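Local coordinates for protein putative lipase (Bacteroides thetaiotaomicron VPI-5482, PDB 3BZW) that probably acts as an SGNH-fold (GDSL-like) lipase or esterase, perhaps with lysophospholipase activity, at residues Ile20-Lys28 with Met256-Ala265; Gln162-His170 with Ile211-Met222. All coordinates share one frame; numbering follows the deposited sequence.

Contact 1: Ile20-Lys28 with Met256-Ala265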
loop_
_atom_site.group_PDB
_atom_site.type_symbol
_atom_site.label_atom_id
_atom_site.label_comp_id
_atom_site.label_asym_id
_atom_site.label_seq_id
_atom_site.Cartn_x
_atom_site.Cartn_y
_atom_site.Cartn_z
ATOM N N ILE A 20 19.147 -41.744 7.614
ATOM C CA ILE A 20 18.315 -41.608 6.426
ATOM C C ILE A 20 19.165 -41.704 5.166
ATOM O O ILE A 20 20.247 -41.125 5.088
ATOM C CB ILE A 20 17.575 -40.257 6.411
ATOM C CG1 ILE A 20 18.585 -39.114 6.507
ATOM C CG2 ILE A 20 16.576 -40.197 7.555
ATOM C CD1 ILE A 20 17.970 -37.736 6.389
ATOM N N GLN A 21 18.672 -42.444 4.181
ATOM C CA GLN A 21 19.384 -42.600 2.921
ATOM C C GLN A 21 18.758 -41.677 1.886
ATOM O O GLN A 21 17.541 -41.482 1.877
ATOM C CB GLN A 21 19.298 -44.050 2.441
ATOM C CG GLN A 21 19.930 -45.058 3.387
ATOM C CD GLN A 21 19.905 -46.469 2.830
ATOM O OE1 GLN A 21 18.838 -47.039 2.592
ATOM N NE2 GLN A 21 21.087 -47.040 2.614
ATOM N N HIS A 22 19.580 -41.105 1.013
ATOM C CA HIS A 22 19.056 -40.210 -0.007
ATOM C C HIS A 22 18.055 -40.971 -0.874
ATOM O O HIS A 22 18.388 -42.000 -1.458
ATOM C CB HIS A 22 20.185 -39.653 -0.878
ATOM C CG HIS A 22 19.747 -38.532 -1.765
ATOM N ND1 HIS A 22 20.301 -37.272 -1.702
ATOM C CD2 HIS A 22 18.762 -38.465 -2.691
ATOM C CE1 HIS A 22 19.673 -36.476 -2.550
ATOM N NE2 HIS A 22 18.734 -37.175 -3.162
ATOM N N PRO A 23 16.810 -40.471 -0.966
ATOM C CA PRO A 23 15.742 -41.097 -1.757
ATOM C C PRO A 23 15.992 -41.271 -3.255
ATOM O O PRO A 23 15.281 -42.029 -3.917
ATOM C CB PRO A 23 14.528 -40.209 -1.468
ATOM C CG PRO A 23 15.142 -38.873 -1.158
ATOM C CD PRO A 23 16.323 -39.248 -0.303
ATOM N N TRP A 24 16.990 -40.574 -3.793
ATOM C CA TRP A 24 17.294 -40.678 -5.218
ATOM C C TRP A 24 18.486 -41.600 -5.479
ATOM O O TRP A 24 18.826 -41.886 -6.625
ATOM C CB TRP A 24 17.558 -39.282 -5.809
ATOM C CG TRP A 24 16.332 -38.402 -5.804
ATOM C CD1 TRP A 24 15.638 -37.975 -4.712
ATOM C CD2 TRP A 24 15.621 -37.909 -6.949
ATOM N NE1 TRP A 24 14.534 -37.251 -5.100
ATOM C CE2 TRP A 24 14.500 -37.196 -6.468
ATOM C CE3 TRP A 24 15.819 -38.003 -8.332
ATOM C CZ2 TRP A 24 13.578 -36.581 -7.323
ATOM C CZ3 TRP A 24 14.900 -37.388 -9.185
ATOM C CH2 TRP A 24 13.795 -36.688 -8.675
ATOM N N GLN A 25 19.107 -42.071 -4.404
ATOM C CA GLN A 25 20.256 -42.962 -4.498
ATOM C C GLN A 25 19.960 -44.191 -5.354
ATOM O O GLN A 25 18.989 -44.900 -5.107
ATOM C CB GLN A 25 20.674 -43.412 -3.094
ATOM C CG GLN A 25 21.726 -44.511 -3.061
ATOM C CD GLN A 25 23.087 -44.035 -3.511
ATOM O OE1 GLN A 25 23.656 -43.113 -2.926
ATOM N NE2 GLN A 25 23.623 -44.666 -4.551
ATOM N N GLY A 26 20.801 -44.426 -6.361
ATOM C CA GLY A 26 20.647 -45.581 -7.234
ATOM C C GLY A 26 19.465 -45.588 -8.186
ATOM O O GLY A 26 19.230 -46.582 -8.868
ATOM N N LYS A 27 18.723 -44.488 -8.250
ATOM C CA LYS A 27 17.559 -44.423 -9.125
ATOM C C LYS A 27 17.899 -44.064 -10.570
ATOM O O LYS A 27 19.002 -43.607 -10.871
ATOM C CB LYS A 27 16.548 -43.415 -8.575
ATOM C CG LYS A 27 16.079 -43.721 -7.158
ATOM C CD LYS A 27 15.466 -45.110 -7.045
ATOM C CE LYS A 27 14.998 -45.374 -5.620
ATOM N NZ LYS A 27 14.566 -46.789 -5.421
ATOM N N LYS A 28 16.941 -44.288 -11.463
ATOM C CA LYS A 28 17.132 -43.974 -12.868
ATOM C C LYS A 28 16.290 -42.743 -13.166
ATOM O O LYS A 28 15.077 -42.738 -12.948
ATOM C CB LYS A 28 16.719 -45.171 -13.724
ATOM C CG LYS A 28 17.459 -46.428 -13.273
ATOM C CD LYS A 28 17.530 -47.496 -14.330
ATOM C CE LYS A 28 18.393 -48.650 -13.826
ATOM N NZ LYS A 28 18.610 -49.681 -14.871
HETATM N N MSE A 256 21.364 -32.055 -5.486
HETATM C CA MSE A 256 21.502 -33.183 -4.581
HETATM C C MSE A 256 20.772 -32.967 -3.261
HETATM O O MSE A 256 20.031 -33.836 -2.804
HETATM C CB MSE A 256 22.976 -33.470 -4.301
HETATM C CG MSE A 256 23.196 -34.714 -3.463
HETATM SE SE MSE A 256 25.076 -35.139 -3.245
HETATM C CE MSE A 256 25.092 -35.404 -1.340
ATOM N N TYR A 257 20.966 -31.806 -2.649
ATOM C CA TYR A 257 20.315 -31.530 -1.374
ATOM C C TYR A 257 18.876 -31.039 -1.485
ATOM O O TYR A 257 18.086 -31.221 -0.561
ATOM C CB TYR A 257 21.175 -30.563 -0.564
ATOM C CG TYR A 257 22.451 -31.234 -0.122
ATOM C CD1 TYR A 257 22.452 -32.124 0.952
ATOM C CD2 TYR A 257 23.636 -31.062 -0.838
ATOM C CE1 TYR A 257 23.601 -32.832 1.297
ATOM C CE2 TYR A 257 24.785 -31.767 -0.503
ATOM C CZ TYR A 257 24.762 -32.649 0.561
ATOM O OH TYR A 257 25.891 -33.359 0.878
ATOM N N GLN A 258 18.535 -30.428 -2.614
ATOM C CA GLN A 258 17.172 -29.952 -2.828
ATOM C C GLN A 258 16.239 -31.143 -3.071
ATOM O O GLN A 258 15.069 -31.116 -2.690
ATOM C CB GLN A 258 17.123 -29.009 -4.034
ATOM C CG GLN A 258 17.743 -27.641 -3.797
ATOM C CD GLN A 258 16.856 -26.728 -2.966
ATOM O OE1 GLN A 258 15.733 -26.409 -3.362
ATOM N NE2 GLN A 258 17.357 -26.299 -1.812
ATOM N N LEU A 259 16.766 -32.186 -3.710
ATOM C CA LEU A 259 15.987 -33.387 -4.011
ATOM C C LEU A 259 15.782 -34.287 -2.795
ATOM O O LEU A 259 14.992 -35.234 -2.832
ATOM C CB LEU A 259 16.669 -34.187 -5.124
ATOM C CG LEU A 259 16.616 -33.585 -6.532
ATOM C CD1 LEU A 259 17.395 -34.464 -7.495
ATOM C CD2 LEU A 259 15.169 -33.461 -6.982
ATOM N N LEU A 260 16.506 -33.990 -1.724
ATOM C CA LEU A 260 16.411 -34.757 -0.487
ATOM C C LEU A 260 14.993 -34.667 0.073
ATOM O O LEU A 260 14.548 -35.541 0.818
ATOM C CB LEU A 260 17.396 -34.191 0.541
ATOM C CG LEU A 260 18.311 -35.148 1.302
ATOM C CD1 LEU A 260 19.086 -34.357 2.346
ATOM C CD2 LEU A 260 17.491 -36.245 1.967
ATOM N N ALA A 261 14.287 -33.606 -0.303
ATOM C CA ALA A 261 12.927 -33.367 0.174
ATOM C C ALA A 261 11.839 -34.102 -0.601
ATOM O O ALA A 261 10.668 -34.055 -0.220
ATOM C CB ALA A 261 12.638 -31.868 0.161
ATOM N N LEU A 262 12.217 -34.788 -1.676
ATOM C CA LEU A 262 11.244 -35.503 -2.499
ATOM C C LEU A 262 11.567 -36.983 -2.654
ATOM O O LEU A 262 12.693 -37.351 -2.996
ATOM C CB LEU A 262 11.167 -34.858 -3.886
ATOM C CG LEU A 262 10.750 -33.385 -3.923
ATOM C CD1 LEU A 262 11.035 -32.781 -5.296
ATOM C CD2 LEU A 262 9.273 -33.286 -3.582
ATOM N N PRO A 263 10.574 -37.856 -2.415
ATOM C CA PRO A 263 10.806 -39.294 -2.549
ATOM C C PRO A 263 10.790 -39.699 -4.019
ATOM O O PRO A 263 10.325 -38.946 -4.876
ATOM C CB PRO A 263 9.628 -39.896 -1.793
ATOM C CG PRO A 263 8.517 -38.955 -2.159
ATOM C CD PRO A 263 9.187 -37.589 -1.986
ATOM N N VAL A 264 11.312 -40.884 -4.308
ATOM C CA VAL A 264 11.298 -41.404 -5.670
ATOM C C VAL A 264 10.439 -42.659 -5.607
ATOM O O VAL A 264 9.468 -42.796 -6.346
ATOM C CB VAL A 264 12.709 -41.766 -6.172
ATOM C CG1 VAL A 264 12.616 -42.397 -7.565
ATOM C CG2 VAL A 264 13.576 -40.515 -6.227
ATOM N N ALA A 265 10.799 -43.569 -4.705
ATOM C CA ALA A 265 10.046 -44.802 -4.519
ATOM C C ALA A 265 8.879 -44.497 -3.590
ATOM O O ALA A 265 9.079 -44.051 -2.461
ATOM C CB ALA A 265 10.932 -45.879 -3.899
HETATM O O HOH W 1 13.091 -43.040 -2.991
#

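Contact 2: Gln162-His170 with Ile211-Met222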
loop_
_atom_site.group_PDB
_atom_site.type_symbol
_atom_site.label_atom_id
_atom_site.label_comp_id
_atom_site.label_asym_id
_atom_site.label_seq_id
_atom_site.Cartn_x
_atom_site.Cartn_y
_atom_site.Cartn_z
ATOM N N GLN A 162 7.734 -39.684 -9.938
ATOM C CA GLN A 162 8.102 -38.420 -9.319
ATOM C C GLN A 162 8.592 -37.531 -10.464
ATOM O O GLN A 162 9.619 -37.820 -11.080
ATOM C CB GLN A 162 9.236 -38.641 -8.316
ATOM C CG GLN A 162 9.723 -37.377 -7.619
ATOM C CD GLN A 162 8.615 -36.679 -6.857
ATOM O OE1 GLN A 162 7.840 -35.909 -7.428
ATOM N NE2 GLN A 162 8.524 -36.956 -5.565
ATOM N N ILE A 163 7.848 -36.469 -10.767
ATOM C CA ILE A 163 8.226 -35.549 -11.841
ATOM C C ILE A 163 8.430 -34.163 -11.235
ATOM O O ILE A 163 7.530 -33.619 -10.592
ATOM C CB ILE A 163 7.132 -35.472 -12.927
ATOM C CG1 ILE A 163 6.755 -36.882 -13.394
ATOM C CG2 ILE A 163 7.635 -34.655 -14.109
ATOM C CD1 ILE A 163 5.575 -36.914 -14.358
ATOM N N VAL A 164 9.610 -33.588 -11.450
ATOM C CA VAL A 164 9.928 -32.288 -10.868
ATOM C C VAL A 164 10.353 -31.256 -11.908
ATOM O O VAL A 164 11.082 -31.576 -12.849
ATOM C CB VAL A 164 11.065 -32.441 -9.836
ATOM C CG1 VAL A 164 11.205 -31.166 -9.011
ATOM C CG2 VAL A 164 10.795 -33.648 -8.947
ATOM N N LEU A 165 9.894 -30.018 -11.732
ATOM C CA LEU A 165 10.244 -28.937 -12.648
ATOM C C LEU A 165 11.329 -28.060 -12.033
ATOM O O LEU A 165 11.312 -27.796 -10.833
ATOM C CB LEU A 165 9.027 -28.056 -12.940
ATOM C CG LEU A 165 7.751 -28.727 -13.442
ATOM C CD1 LEU A 165 6.725 -27.654 -13.779
ATOM C CD2 LEU A 165 8.067 -29.578 -14.661
ATOM N N LEU A 166 12.265 -27.611 -12.861
ATOM C CA LEU A 166 13.336 -26.736 -12.399
ATOM C C LEU A 166 13.199 -25.413 -13.148
ATOM O O LEU A 166 13.008 -25.401 -14.365
ATOM C CB LEU A 166 14.709 -27.345 -12.703
ATOM C CG LEU A 166 15.026 -28.753 -12.194
ATOM C CD1 LEU A 166 16.466 -29.104 -12.564
ATOM C CD2 LEU A 166 14.830 -28.828 -10.695
ATOM N N THR A 167 13.294 -24.304 -12.424
ATOM C CA THR A 167 13.195 -22.998 -13.057
ATOM C C THR A 167 14.506 -22.660 -13.766
ATOM O O THR A 167 15.584 -23.087 -13.348
ATOM C CB THR A 167 12.881 -21.878 -12.033
ATOM O OG1 THR A 167 13.796 -21.952 -10.933
ATOM C CG2 THR A 167 11.450 -22.012 -11.518
ATOM N N PRO A 168 14.425 -21.890 -14.859
ATOM C CA PRO A 168 15.590 -21.479 -15.648
ATOM C C PRO A 168 16.585 -20.670 -14.812
ATOM O O PRO A 168 16.194 -19.970 -13.873
ATOM C CB PRO A 168 14.972 -20.643 -16.767
ATOM C CG PRO A 168 13.593 -21.236 -16.922
ATOM C CD PRO A 168 13.173 -21.430 -15.484
ATOM N N LEU A 169 17.865 -20.769 -15.158
ATOM C CA LEU A 169 18.920 -20.051 -14.441
ATOM C C LEU A 169 19.027 -18.603 -14.905
ATOM O O LEU A 169 18.599 -18.274 -16.008
ATOM C CB LEU A 169 20.275 -20.724 -14.681
ATOM C CG LEU A 169 20.398 -22.214 -14.364
ATOM C CD1 LEU A 169 21.782 -22.709 -14.769
ATOM C CD2 LEU A 169 20.150 -22.439 -12.882
ATOM N N HIS A 170 19.595 -17.746 -14.056
ATOM C CA HIS A 170 19.804 -16.354 -14.435
ATOM C C HIS A 170 20.734 -16.443 -15.639
ATOM O O HIS A 170 21.499 -17.400 -15.765
ATOM C CB HIS A 170 20.458 -15.560 -13.297
ATOM C CG HIS A 170 19.474 -15.011 -12.308
ATOM N ND1 HIS A 170 18.867 -15.790 -11.347
ATOM C CD2 HIS A 170 18.949 -13.769 -12.173
ATOM C CE1 HIS A 170 18.009 -15.053 -10.663
ATOM N NE2 HIS A 170 18.038 -13.824 -11.144
ATOM N N ILE A 211 2.356 -30.170 -9.078
ATOM C CA ILE A 211 3.648 -30.757 -9.375
ATOM C C ILE A 211 4.721 -29.996 -8.607
ATOM O O ILE A 211 4.656 -28.773 -8.484
ATOM C CB ILE A 211 3.917 -30.703 -10.905
ATOM C CG1 ILE A 211 5.150 -31.529 -11.258
ATOM C CG2 ILE A 211 4.097 -29.251 -11.362
ATOM C CD1 ILE A 211 5.331 -31.732 -12.767
ATOM N N PRO A 212 5.715 -30.714 -8.059
ATOM C CA PRO A 212 6.761 -30.011 -7.314
ATOM C C PRO A 212 7.680 -29.204 -8.223
ATOM O O PRO A 212 7.965 -29.598 -9.353
ATOM C CB PRO A 212 7.493 -31.143 -6.591
ATOM C CG PRO A 212 7.338 -32.300 -7.538
ATOM C CD PRO A 212 5.896 -32.174 -7.977
ATOM N N VAL A 213 8.128 -28.061 -7.723
ATOM C CA VAL A 213 9.024 -27.203 -8.481
ATOM C C VAL A 213 10.191 -26.808 -7.590
ATOM O O VAL A 213 9.988 -26.391 -6.455
ATOM C CB VAL A 213 8.312 -25.909 -8.948
ATOM C CG1 VAL A 213 9.307 -24.998 -9.683
ATOM C CG2 VAL A 213 7.134 -26.253 -9.851
ATOM N N ILE A 214 11.407 -26.974 -8.099
ATOM C CA ILE A 214 12.603 -26.577 -7.374
ATOM C C ILE A 214 13.007 -25.261 -8.039
ATOM O O ILE A 214 13.277 -25.224 -9.239
ATOM C CB ILE A 214 13.731 -27.627 -7.517
ATOM C CG1 ILE A 214 13.334 -28.905 -6.770
ATOM C CG2 ILE A 214 15.046 -27.075 -6.964
ATOM C CD1 ILE A 214 14.379 -29.995 -6.817
ATOM N N ASP A 215 13.016 -24.181 -7.265
ATOM C CA ASP A 215 13.344 -22.867 -7.803
ATOM C C ASP A 215 14.846 -22.704 -8.003
ATOM O O ASP A 215 15.506 -21.928 -7.306
ATOM C CB ASP A 215 12.800 -21.777 -6.874
ATOM C CG ASP A 215 12.766 -20.407 -7.534
ATOM O OD1 ASP A 215 13.040 -20.315 -8.751
ATOM O OD2 ASP A 215 12.459 -19.421 -6.835
ATOM N N PHE A 216 15.361 -23.449 -8.974
ATOM C CA PHE A 216 16.770 -23.463 -9.337
ATOM C C PHE A 216 17.303 -22.052 -9.581
ATOM O O PHE A 216 18.443 -21.736 -9.226
ATOM C CB PHE A 216 16.945 -24.320 -10.595
ATOM C CG PHE A 216 18.084 -25.297 -10.517
ATOM C CD1 PHE A 216 18.333 -26.009 -9.346
ATOM C CD2 PHE A 216 18.886 -25.538 -11.629
ATOM C CE1 PHE A 216 19.359 -26.944 -9.283
ATOM C CE2 PHE A 216 19.918 -26.473 -11.577
ATOM C CZ PHE A 216 20.154 -27.178 -10.402
ATOM N N ASN A 217 16.468 -21.214 -10.187
ATOM C CA ASN A 217 16.818 -19.829 -10.488
ATOM C C ASN A 217 17.390 -19.134 -9.256
ATOM O O ASN A 217 18.335 -18.347 -9.357
ATOM C CB ASN A 217 15.574 -19.087 -10.978
ATOM C CG ASN A 217 15.855 -17.640 -11.335
ATOM O OD1 ASN A 217 15.669 -16.741 -10.515
ATOM N ND2 ASN A 217 16.313 -17.410 -12.563
ATOM N N ALA A 218 16.826 -19.432 -8.092
ATOM C CA ALA A 218 17.305 -18.821 -6.861
ATOM C C ALA A 218 18.289 -19.681 -6.061
ATOM O O ALA A 218 19.362 -19.208 -5.698
ATOM C CB ALA A 218 16.122 -18.441 -5.972
ATOM N N VAL A 219 17.936 -20.938 -5.797
ATOM C CA VAL A 219 18.792 -21.792 -4.973
ATOM C C VAL A 219 20.205 -22.118 -5.446
ATOM O O VAL A 219 21.069 -22.412 -4.616
ATOM C CB VAL A 219 18.075 -23.109 -4.589
ATOM C CG1 VAL A 219 16.829 -22.785 -3.768
ATOM C CG2 VAL A 219 17.710 -23.907 -5.833
ATOM N N THR A 220 20.462 -22.066 -6.751
ATOM C CA THR A 220 21.816 -22.342 -7.241
ATOM C C THR A 220 22.738 -21.202 -6.804
ATOM O O THR A 220 23.950 -21.383 -6.656
ATOM C CB THR A 220 21.876 -22.437 -8.785
ATOM O OG1 THR A 220 21.454 -21.195 -9.359
ATOM C CG2 THR A 220 20.980 -23.557 -9.289
ATOM N N GLY A 221 22.151 -20.025 -6.601
ATOM C CA GLY A 221 22.924 -18.868 -6.187
ATOM C C GLY A 221 23.863 -18.390 -7.282
ATOM O O GLY A 221 24.820 -17.671 -7.018
HETATM N N MSE A 222 23.586 -18.790 -8.518
HETATM C CA MSE A 222 24.428 -18.410 -9.650
HETATM C C MSE A 222 23.799 -17.315 -10.514
HETATM O O MSE A 222 22.793 -17.546 -11.182
HETATM C CB MSE A 222 24.726 -19.648 -10.511
HETATM C CG MSE A 222 25.677 -20.649 -9.858
HETATM SE SE MSE A 222 25.640 -22.431 -10.655
HETATM C CE MSE A 222 25.563 -21.924 -12.527
HETATM O O HOH W 2 20.318 -18.922 -11.474
#

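Contact 1: Ile20-Lys28 with Met256-Ala265
The indole of W24 is sandwiched between V264 and L259, one on each face. V264 CG2 stands 3.3 Å from the centroid of the five-membered ring and only 6° off its normal, a close CH-pi contact. On the opposite face L259 makes a second CH-pi contact through CB, 3.9 Å from the same centroid, while its CD2 reaches on to the benzo half, 3.5 Å from W24 CZ2. With CG of W24 anti to its carbonyl carbon (chi1 -66°), the ring leaves the chain crossing both aliphatic side chains at about a right angle. At the rim, W24 NE1 donates to L262 O over 2.8 Å; the N-H...O angle of 139° and an acceptor tilted out of the ring plane mark a bent bond that, with the two covered faces, would restrict the ring's rotation. A phenylalanine here would probably leave L262 O without this donor and open a gap where the wider indole fills the space between V264 and L259. W24 sits in a type I turn from H22 to Q25, in the lead-in to strand 28-33 of the parallel sheet in this SGNH-type alpha/beta fold; its partners follow from helix 245-258 toward the C-terminus. The indole also touches A91 and L93 of strand 91-95. P23 lies beside it, its CG 3.4 Å from L262 O and its CD against L260 CD2. V264 CG1 meets the aliphatic part of K27, 3.7 Å from CG, the two side chains running past each other in opposite directions. Beyond V264 a water donates to P23 O and accepts from A265 N (2.9 Å), bridging the two backbones, and L260 packs against L260 of a second subunit.

Contact 2: Gln162-His170 with Ile211-Met222
L165 and V213 pair in parallel with CA atoms 4.7 Å apart, and the ladder is read from L165 N to P212 O (N-H...O 175°), I214 N to L165 O (2.9 Å) and a weak bond from T167 N to I214 O. Side chains of paired residues share a face of the sheet: L165 CB meets V213 CG2, and L165 CD1 reaches I211 CG2, whereas L166 and I214 lie side by side on the other face, CD2 of L166 being 3.6 Å from CB of I214. V164 CG1 adds to that second group at I214 CG1.

Where the strands end, T167 OG1 occupies the position between its backbone N and carbonyl carbon (chi1 51°), which turns it to the start of helix 216-219. It accepts from N217 N at 2.9 Å in a nearly straight bond of 173° and donates to D215 OD1 at 2.8 Å, on the anti lone pair. The hydroxyl thus joins the strand end to the first helical turn. Further on, L169 CD2 packs 3.6 Å from F216 CD2, and a water accepts from H170 N while donating to N217 O and M222 O.

Strand 213-214 is the outermost strand of the parallel sheet within this chain, and strand 162-166 bonds on its other side to strand 91-95. Helix 195-210, in the beta-alpha-beta crossover between these two adjacent parallel strands of the SGNH-type fold, packs on T167 and P168 and sends K203 to a salt bridge with D215; helix 245-258 meets I214 and F216, whose ring also stands edge-to-face with F95.

Both contacts are largely buried, but contact 2 lies nearer the centre of the chain, 7 Å against 18 Å between centres, and belongs to the sheet itself, whereas contact 1 joins the two chain ends beside it. Contact 2 is accordingly built on a backbone ladder followed by a threonine hydroxyl that bonds to the start of the next helix; contact 1 has no strand pairing and relies on an aromatic clamped by aliphatic groups, one bent indole bond and a water bridge. The two meet directly: Q162 NE2 probably bonds to P263 O, L259 CD2 packs on I214 CD1, and L262 CD1 on V164 CG2. Along the chain contact 2 is nested inside the span that contact 1 closes.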